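Local coordinates for enoyl-CoA hydratase/isomerase family protein (Pseudomonas syringae pv. tomato, PDB 3OT6) that belongs to the enoyl-CoA hydratase/isomerase family and probably transforms an acyl-CoA thioester, its exact reaction and substrate being unsettled, at residues A28-A36 and L79-A87; C101-F111 and G121-E132. All coordinates share one frame; numbering follows the deposited sequence.

Along the chain the two interactions come in series: both segments of interaction 1 precede those of interaction 2, and their centres lie about 18 Å apart within the same crotonase-like domain. Interaction 1 packs the start of helix 31-46 against helix 73-91. Interaction 2 pairs strand 103-106 with strand 128-129 in the smaller, four-stranded sheet and brings in the start of helix 108-113. The two meet at K108, whose NZ makes a weak hydrogen bond to G83 O and whose aliphatic chain lies against I29. K108 thus connects helix 73-91, packed on one side by helix 31-46, with the helix that follows strand 103-106 of the four-stranded sheet.

Interaction 1: residues A28-A36 and L79-A87; sequences AISPDVIIA and LVAQGSTLA
In the helix that turns L79, Q82 and L86 against I34, the carbonyl oxygen A81 O is gripped twice by T85: T85 OG1 donates to it at 2.7 Å from one face of the carbonyl plane, and T85 N, the routine helical bond, from the other. A threonine suits this place because its hydroxyl is satisfied by its own helix. The facing helix, 31-36, is capped by S30, whose OG accepts from V33 N at 3.1 Å, while P31 opens the first turn, where its missing N-H costs nothing.

Between the two helices the contact is apolar. I34 is the knob: with CG1 anti to its carbonyl carbon (chi1 -64°), its CD1 reaches G83 N at 3.6 Å and stands 3.8 Å from Q82 CB. At G83 the methyl packs directly on the backbone N and CA. L79 CD1 meets that methyl and also lies 3.6 Å from P31 CD, the two side chains crossing nearly at right angles. L86 CB borders I34 CG2. The axes of segments 31-36 and 79-87 approach to 9.9 Å at 26°, and I34 is a single knob in a hole formed by L79, Q82, G83 and L86, joining two near-parallel helices of the crotonase fold.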
loop_
_atom_site.group_PDB
_atom_site.type_symbol
_atom_site.label_atom_id
_atom_site.label_comp_id
_atom_site.label_asym_id
_atom_site.label_seq_id
_atom_site.Cartn_x
_atom_site.Cartn_y
_atom_site.Cartn_z
ATOM N N ALA A 28 -3.026 -7.255 -9.839
ATOM C CA ALA A 28 -3.993 -7.637 -8.823
ATOM C C ALA A 28 -3.287 -8.188 -7.578
ATOM O O ALA A 28 -2.226 -8.801 -7.670
ATOM C CB ALA A 28 -5.002 -8.649 -9.385
ATOM N N ILE A 29 -3.878 -7.970 -6.410
ATOM C CA ILE A 29 -3.378 -8.470 -5.173
ATOM C C ILE A 29 -4.069 -9.815 -4.983
ATOM O O ILE A 29 -5.248 -9.887 -4.646
ATOM C CB ILE A 29 -3.670 -7.483 -4.005
ATOM C CG1 ILE A 29 -3.219 -6.059 -4.350
ATOM C CG2 ILE A 29 -3.028 -7.948 -2.690
ATOM C CD1 ILE A 29 -1.726 -5.908 -4.792
ATOM N N SER A 30 -3.326 -10.884 -5.233
ATOM C CA SER A 30 -3.838 -12.247 -5.097
ATOM C C SER A 30 -3.280 -12.822 -3.809
ATOM O O SER A 30 -2.463 -12.166 -3.164
ATOM C CB SER A 30 -3.369 -13.084 -6.269
ATOM O OG SER A 30 -1.939 -13.131 -6.314
ATOM N N PRO A 31 -3.746 -14.035 -3.403
ATOM C CA PRO A 31 -3.078 -14.723 -2.251
ATOM C C PRO A 31 -1.556 -14.939 -2.417
ATOM O O PRO A 31 -0.796 -14.724 -1.472
ATOM C CB PRO A 31 -3.833 -16.032 -2.145
ATOM C CG PRO A 31 -5.272 -15.644 -2.590
ATOM C CD PRO A 31 -5.059 -14.655 -3.726
ATOM N N ASP A 32 -1.127 -15.308 -3.608
ATOM C CA ASP A 32 0.295 -15.492 -3.918
ATOM C C ASP A 32 1.050 -14.176 -3.806
ATOM O O ASP A 32 2.130 -14.133 -3.238
ATOM C CB ASP A 32 0.439 -16.000 -5.356
ATOM C CG ASP A 32 0.011 -17.473 -5.530
ATOM O OD1 ASP A 32 -0.310 -18.182 -4.545
ATOM O OD2 ASP A 32 -0.016 -17.910 -6.722
ATOM N N VAL A 33 0.461 -13.085 -4.314
ATOM C CA VAL A 33 1.083 -11.770 -4.183
ATOM C C VAL A 33 1.383 -11.434 -2.743
ATOM O O VAL A 33 2.463 -10.972 -2.458
ATOM C CB VAL A 33 0.298 -10.670 -4.882
ATOM C CG1 VAL A 33 0.805 -9.316 -4.488
ATOM C CG2 VAL A 33 0.433 -10.831 -6.410
ATOM N N ILE A 34 0.488 -11.750 -1.825
ATOM C CA ILE A 34 0.693 -11.383 -0.431
ATOM C C ILE A 34 1.801 -12.222 0.218
ATOM O O ILE A 34 2.590 -11.717 1.014
ATOM C CB ILE A 34 -0.635 -11.470 0.358
ATOM C CG1 ILE A 34 -1.615 -10.430 -0.216
ATOM C CG2 ILE A 34 -0.395 -11.270 1.854
ATOM C CD1 ILE A 34 -3.009 -10.626 0.227
ATOM N N ILE A 35 1.823 -13.513 -0.126
ATOM C CA ILE A 35 2.856 -14.407 0.296
ATOM C C ILE A 35 4.222 -13.908 -0.250
ATOM O O ILE A 35 5.220 -13.813 0.486
ATOM C CB ILE A 35 2.577 -15.808 -0.179
ATOM C CG1 ILE A 35 1.374 -16.390 0.596
ATOM C CG2 ILE A 35 3.803 -16.656 0.113
ATOM C CD1 ILE A 35 0.881 -17.694 0.063
ATOM N N ALA A 36 4.259 -13.559 -1.522
ATOM C CA ALA A 36 5.476 -13.012 -2.097
ATOM C C ALA A 36 5.881 -11.816 -1.292
ATOM O O ALA A 36 7.046 -11.736 -0.932
ATOM C CB ALA A 36 5.289 -12.644 -3.576
ATOM N N LEU A 79 -8.635 -13.685 1.833
ATOM C CA LEU A 79 -7.864 -12.775 1.037
ATOM C C LEU A 79 -7.817 -11.377 1.701
ATOM O O LEU A 79 -6.742 -10.769 1.803
ATOM C CB LEU A 79 -8.342 -12.703 -0.433
ATOM C CG LEU A 79 -7.614 -11.717 -1.387
ATOM C CD1 LEU A 79 -6.119 -11.993 -1.532
ATOM C CD2 LEU A 79 -8.216 -11.665 -2.803
ATOM N N VAL A 80 -8.960 -10.875 2.161
ATOM C CA VAL A 80 -8.956 -9.528 2.685
ATOM C C VAL A 80 -8.256 -9.543 4.008
ATOM O O VAL A 80 -7.543 -8.586 4.329
ATOM C CB VAL A 80 -10.382 -8.959 2.808
ATOM C CG1 VAL A 80 -10.446 -7.705 3.830
ATOM C CG2 VAL A 80 -10.924 -8.731 1.418
ATOM N N ALA A 81 -8.428 -10.603 4.792
ATOM C CA ALA A 81 -7.687 -10.682 6.091
ATOM C C ALA A 81 -6.156 -10.653 5.890
ATOM O O ALA A 81 -5.406 -9.981 6.669
ATOM C CB ALA A 81 -8.121 -11.900 6.947
ATOM N N GLN A 82 -5.681 -11.306 4.829
ATOM C CA GLN A 82 -4.236 -11.391 4.585
ATOM C C GLN A 82 -3.766 -10.042 4.123
ATOM O O GLN A 82 -2.699 -9.572 4.480
ATOM C CB GLN A 82 -3.929 -12.369 3.479
ATOM C CG GLN A 82 -4.005 -13.845 3.694
ATOM C CD GLN A 82 -3.714 -14.539 2.257
ATOM O OE1 GLN A 82 -4.679 -14.847 1.509
ATOM N NE2 GLN A 82 -2.383 -14.700 1.854
ATOM N N GLY A 83 -4.560 -9.404 3.275
ATOM C CA GLY A 83 -4.157 -8.159 2.709
ATOM C C GLY A 83 -4.147 -7.045 3.762
ATOM O O GLY A 83 -3.255 -6.157 3.719
ATOM N N SER A 84 -5.155 -7.039 4.645
ATOM C CA SER A 84 -5.189 -6.113 5.772
ATOM C C SER A 84 -4.039 -6.359 6.774
ATOM O O SER A 84 -3.482 -5.388 7.330
ATOM C CB SER A 84 -6.498 -6.270 6.518
ATOM O OG SER A 84 -7.547 -5.951 5.636
ATOM N N THR A 85 -3.740 -7.664 7.042
ATOM C CA THR A 85 -2.628 -8.090 7.900
ATOM C C THR A 85 -1.311 -7.553 7.289
ATOM O O THR A 85 -0.440 -7.022 8.039
ATOM C CB THR A 85 -2.578 -9.650 8.016
ATOM O OG1 THR A 85 -3.738 -10.145 8.748
ATOM C CG2 THR A 85 -1.303 -10.120 8.679
ATOM N N LEU A 86 -1.204 -7.608 5.946
ATOM C CA LEU A 86 -0.045 -7.064 5.240
ATOM C C LEU A 86 -0.010 -5.556 5.406
ATOM O O LEU A 86 1.075 -4.994 5.613
ATOM C CB LEU A 86 0.011 -7.462 3.742
ATOM C CG LEU A 86 1.026 -6.733 2.852
ATOM C CD1 LEU A 86 2.497 -7.127 3.241
ATOM C CD2 LEU A 86 0.826 -6.981 1.348
ATOM N N ALA A 87 -1.160 -4.875 5.324
ATOM C CA ALA A 87 -1.152 -3.413 5.561
ATOM C C ALA A 87 -0.640 -3.109 7.006
ATOM O O ALA A 87 0.149 -2.189 7.228
ATOM C CB ALA A 87 -2.570 -2.749 5.311
#

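Interaction 2: residues C101-F111 and G121-E132; sequences CPGHAVAKGAF and GVAGPFSIGLNE
Strand residues A105 and V106 pair with I128 and G129 in parallel register, and the backbone bonds form a regular ladder: A105 N to S127 O (2.9 Å), G129 N to A105 O (2.9 Å) and A107 N to G129 O (2.8 Å). CA-H...O contacts from H104, V106 and I128 fill in between. At G129 the chain takes up backbone angles that suit glycine.

The aromatic contacts cluster at the two ends. F126 lays its ring over G103, whose CA stands 3.4 Å from the ring centroid in a CH-pi contact; as a glycine, G103 can lie flat against the ring. The same ring turns its edge to the face of H104 in a T-shaped pair, centroids 5.2 Å apart and planes at 82°, and P125 CD covers its other face. At the far end L130, with CG beside its backbone N (chi1 -62°), carries CD2 over the face of F111, 3.8 Å from the centroid, while E132 OE1 approaches that ring's edge.

Small and branched residues do the apolar filling: A110 CB lies against L130 CD2, and A105 CB against I128 CG1. Separately, the methyl A107 CB comes within 3.3 Å of the carboxylate oxygen E132 OE1.

Water 1 donates to G103 O (2.6 Å) and accepts from V122 N, spanning strands that do not pair here. Water 2 links P125 O to S127 OG.

In crotonase relatives the start of the helix equivalent to 108-113, following strand 103-106, supplies one N-H of the oxyanion hole; by analogy, helix 108-113 may do the same here. Strand 58-59 flanks 103-106, M165 of strand 165-166 touches V106, S127 and N131, L113 of helix 108-113 packs on A105 and I128, and L186 of helix 186-197 lies on P102 and V122.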
loop_
_atom_site.group_PDB
_atom_site.type_symbol
_atom_site.label_atom_id
_atom_site.label_comp_id
_atom_site.label_asym_id
_atom_site.label_seq_id
_atom_site.Cartn_x
_atom_site.Cartn_y
_atom_site.Cartn_z
ATOM N N CYS A 101 4.615 5.050 -6.735
ATOM C CA CYS A 101 3.491 4.590 -7.510
ATOM C C CYS A 101 3.668 4.983 -8.979
ATOM O O CYS A 101 3.691 6.168 -9.276
ATOM C CB CYS A 101 2.185 5.121 -6.903
ATOM S SG CYS A 101 0.814 5.060 -8.040
ATOM N N PRO A 102 3.829 3.990 -9.900
ATOM C CA PRO A 102 4.151 4.388 -11.295
ATOM C C PRO A 102 2.950 4.755 -12.207
ATOM O O PRO A 102 3.137 4.975 -13.395
ATOM C CB PRO A 102 4.989 3.206 -11.840
ATOM C CG PRO A 102 4.802 2.074 -10.906
ATOM C CD PRO A 102 3.889 2.524 -9.752
ATOM N N GLY A 103 1.747 4.877 -11.655
ATOM C CA GLY A 103 0.595 5.248 -12.448
ATOM C C GLY A 103 -0.675 5.207 -11.622
ATOM O O GLY A 103 -0.874 6.057 -10.702
ATOM N N HIS A 104 -1.549 4.256 -11.965
ATOM C CA HIS A 104 -2.841 4.033 -11.284
ATOM C C HIS A 104 -2.636 3.327 -9.950
ATOM O O HIS A 104 -1.761 2.446 -9.821
ATOM C CB HIS A 104 -3.728 3.103 -12.144
ATOM C CG HIS A 104 -4.138 3.692 -13.453
ATOM N ND1 HIS A 104 -3.734 3.170 -14.659
ATOM C CD2 HIS A 104 -4.908 4.766 -13.745
ATOM C CE1 HIS A 104 -4.229 3.900 -15.643
ATOM N NE2 HIS A 104 -4.945 4.877 -15.113
ATOM N N ALA A 105 -3.484 3.626 -8.979
ATOM C CA ALA A 105 -3.531 2.849 -7.740
ATOM C C ALA A 105 -4.983 2.844 -7.232
ATOM O O ALA A 105 -5.523 3.887 -6.845
ATOM C CB ALA A 105 -2.556 3.453 -6.704
ATOM N N VAL A 106 -5.655 1.696 -7.285
ATOM C CA VAL A 106 -7.113 1.677 -7.097
ATOM C C VAL A 106 -7.402 0.626 -6.058
ATOM O O VAL A 106 -6.777 -0.446 -6.069
ATOM C CB VAL A 106 -7.837 1.319 -8.399
ATOM C CG1 VAL A 106 -9.378 1.179 -8.201
ATOM C CG2 VAL A 106 -7.543 2.347 -9.515
ATOM N N ALA A 107 -8.328 0.940 -5.146
ATOM C CA ALA A 107 -8.871 -0.009 -4.139
ATOM C C ALA A 107 -7.658 -0.476 -3.301
ATOM O O ALA A 107 -6.889 0.399 -2.894
ATOM C CB ALA A 107 -9.654 -1.160 -4.802
ATOM N N LYS A 108 -7.455 -1.792 -3.068
ATOM C CA LYS A 108 -6.299 -2.276 -2.283
ATOM C C LYS A 108 -5.004 -1.665 -2.831
ATOM O O LYS A 108 -4.107 -1.324 -2.059
ATOM C CB LYS A 108 -6.210 -3.820 -2.208
ATOM C CG LYS A 108 -5.110 -4.377 -1.260
ATOM C CD LYS A 108 -5.468 -4.148 0.248
ATOM C CE LYS A 108 -4.286 -4.387 1.276
ATOM N NZ LYS A 108 -4.797 -3.822 2.659
ATOM N N GLY A 109 -4.893 -1.479 -4.132
ATOM C CA GLY A 109 -3.686 -0.820 -4.613
ATOM C C GLY A 109 -3.536 0.578 -3.987
ATOM O O GLY A 109 -2.426 1.036 -3.701
ATOM N N ALA A 110 -4.633 1.297 -3.792
ATOM C CA ALA A 110 -4.475 2.584 -3.133
ATOM C C ALA A 110 -4.288 2.409 -1.594
ATOM O O ALA A 110 -3.696 3.292 -0.945
ATOM C CB ALA A 110 -5.631 3.556 -3.464
ATOM N N PHE A 111 -4.790 1.313 -1.013
ATOM C CA PHE A 111 -4.451 1.017 0.360
ATOM C C PHE A 111 -2.970 0.809 0.615
ATOM O O PHE A 111 -2.481 1.050 1.719
ATOM C CB PHE A 111 -5.279 -0.103 0.922
ATOM C CG PHE A 111 -6.692 0.330 1.217
ATOM C CD1 PHE A 111 -6.938 1.406 2.094
ATOM C CD2 PHE A 111 -7.770 -0.287 0.614
ATOM C CE1 PHE A 111 -8.281 1.831 2.377
ATOM C CE2 PHE A 111 -9.066 0.123 0.865
ATOM C CZ PHE A 111 -9.342 1.186 1.734
ATOM N N GLY A 121 4.082 9.590 -6.318
ATOM C CA GLY A 121 3.323 9.176 -7.500
ATOM C C GLY A 121 3.847 9.871 -8.742
ATOM O O GLY A 121 4.734 10.699 -8.642
ATOM N N VAL A 122 3.297 9.551 -9.905
ATOM C CA VAL A 122 3.786 10.154 -11.176
ATOM C C VAL A 122 2.660 10.913 -11.836
ATOM O O VAL A 122 1.510 10.450 -11.799
ATOM C CB VAL A 122 4.463 9.106 -12.143
ATOM C CG1 VAL A 122 5.703 8.571 -11.489
ATOM C CG2 VAL A 122 3.541 7.954 -12.443
ATOM N N ALA A 123 2.968 12.087 -12.386
ATOM C CA ALA A 123 2.003 12.895 -13.188
ATOM C C ALA A 123 1.537 12.181 -14.463
ATOM O O ALA A 123 2.326 11.489 -15.138
ATOM C CB ALA A 123 2.660 14.231 -13.582
ATOM N N GLY A 124 0.269 12.364 -14.811
ATOM C CA GLY A 124 -0.258 11.799 -16.032
ATOM C C GLY A 124 -1.688 11.339 -15.893
ATOM O O GLY A 124 -2.367 11.673 -14.906
ATOM N N PRO A 125 -2.175 10.570 -16.888
ATOM C CA PRO A 125 -3.632 10.304 -16.923
ATOM C C PRO A 125 -3.998 9.144 -16.002
ATOM O O PRO A 125 -4.603 8.164 -16.447
ATOM C CB PRO A 125 -3.880 9.914 -18.387
ATOM C CG PRO A 125 -2.532 9.292 -18.871
ATOM C CD PRO A 125 -1.453 10.082 -18.098
ATOM N N PHE A 126 -3.625 9.232 -14.720
ATOM C CA PHE A 126 -3.758 8.062 -13.837
ATOM C C PHE A 126 -4.869 8.269 -12.864
ATOM O O PHE A 126 -5.252 9.401 -12.622
ATOM C CB PHE A 126 -2.450 7.784 -13.165
ATOM C CG PHE A 126 -1.322 7.530 -14.137
ATOM C CD1 PHE A 126 -1.316 6.378 -14.930
ATOM C CD2 PHE A 126 -0.283 8.441 -14.260
ATOM C CE1 PHE A 126 -0.295 6.127 -15.816
ATOM C CE2 PHE A 126 0.774 8.204 -15.145
ATOM C CZ PHE A 126 0.784 7.036 -15.921
ATOM N N SER A 127 -5.456 7.192 -12.375
ATOM C CA SER A 127 -6.446 7.314 -11.321
ATOM C C SER A 127 -5.898 6.725 -10.036
ATOM O O SER A 127 -5.372 5.573 -10.035
ATOM C CB SER A 127 -7.719 6.527 -11.666
ATOM O OG SER A 127 -8.198 7.056 -12.875
ATOM N N ILE A 128 -6.075 7.452 -8.943
ATOM C CA ILE A 128 -5.767 6.886 -7.662
ATOM C C ILE A 128 -6.992 7.038 -6.780
ATOM O O ILE A 128 -7.530 8.172 -6.631
ATOM C CB ILE A 128 -4.612 7.626 -7.037
ATOM C CG1 ILE A 128 -3.327 7.406 -7.842
ATOM C CG2 ILE A 128 -4.506 7.246 -5.580
ATOM C CD1 ILE A 128 -2.284 8.376 -7.494
ATOM N N GLY A 129 -7.472 5.938 -6.198
ATOM C CA GLY A 129 -8.609 6.076 -5.327
ATOM C C GLY A 129 -9.194 4.759 -4.948
ATOM O O GLY A 129 -8.654 3.741 -5.305
ATOM N N LEU A 130 -10.346 4.814 -4.281
ATOM C CA LEU A 130 -10.972 3.706 -3.663
ATOM C C LEU A 130 -12.337 3.523 -4.337
ATOM O O LEU A 130 -13.318 4.223 -4.019
ATOM C CB LEU A 130 -11.142 3.991 -2.152
ATOM C CG LEU A 130 -9.832 4.194 -1.394
ATOM C CD1 LEU A 130 -10.120 4.515 0.094
ATOM C CD2 LEU A 130 -8.874 2.970 -1.540
ATOM N N ASN A 131 -12.424 2.580 -5.272
ATOM C CA ASN A 131 -13.619 2.582 -6.086
ATOM C C ASN A 131 -14.638 1.599 -5.593
ATOM O O ASN A 131 -15.624 1.347 -6.266
ATOM C CB ASN A 131 -13.282 2.370 -7.556
ATOM C CG ASN A 131 -12.723 0.996 -7.829
ATOM O OD1 ASN A 131 -12.291 0.276 -6.939
ATOM N ND2 ASN A 131 -12.732 0.630 -9.060
ATOM N N GLU A 132 -14.416 1.042 -4.408
ATOM C CA GLU A 132 -15.209 -0.094 -4.033
ATOM C C GLU A 132 -16.706 0.206 -3.978
ATOM O O GLU A 132 -17.530 -0.669 -4.303
ATOM C CB GLU A 132 -14.664 -0.935 -2.818
ATOM C CG GLU A 132 -13.680 -0.382 -1.846
ATOM C CD GLU A 132 -12.231 -0.186 -2.359
ATOM O OE1 GLU A 132 -11.320 -0.936 -1.973
ATOM O OE2 GLU A 132 -11.981 0.776 -3.103
HETATM O O HOH W 1 0.533 8.182 -10.097
HETATM O O HOH W 2 -7.140 7.398 -15.480
#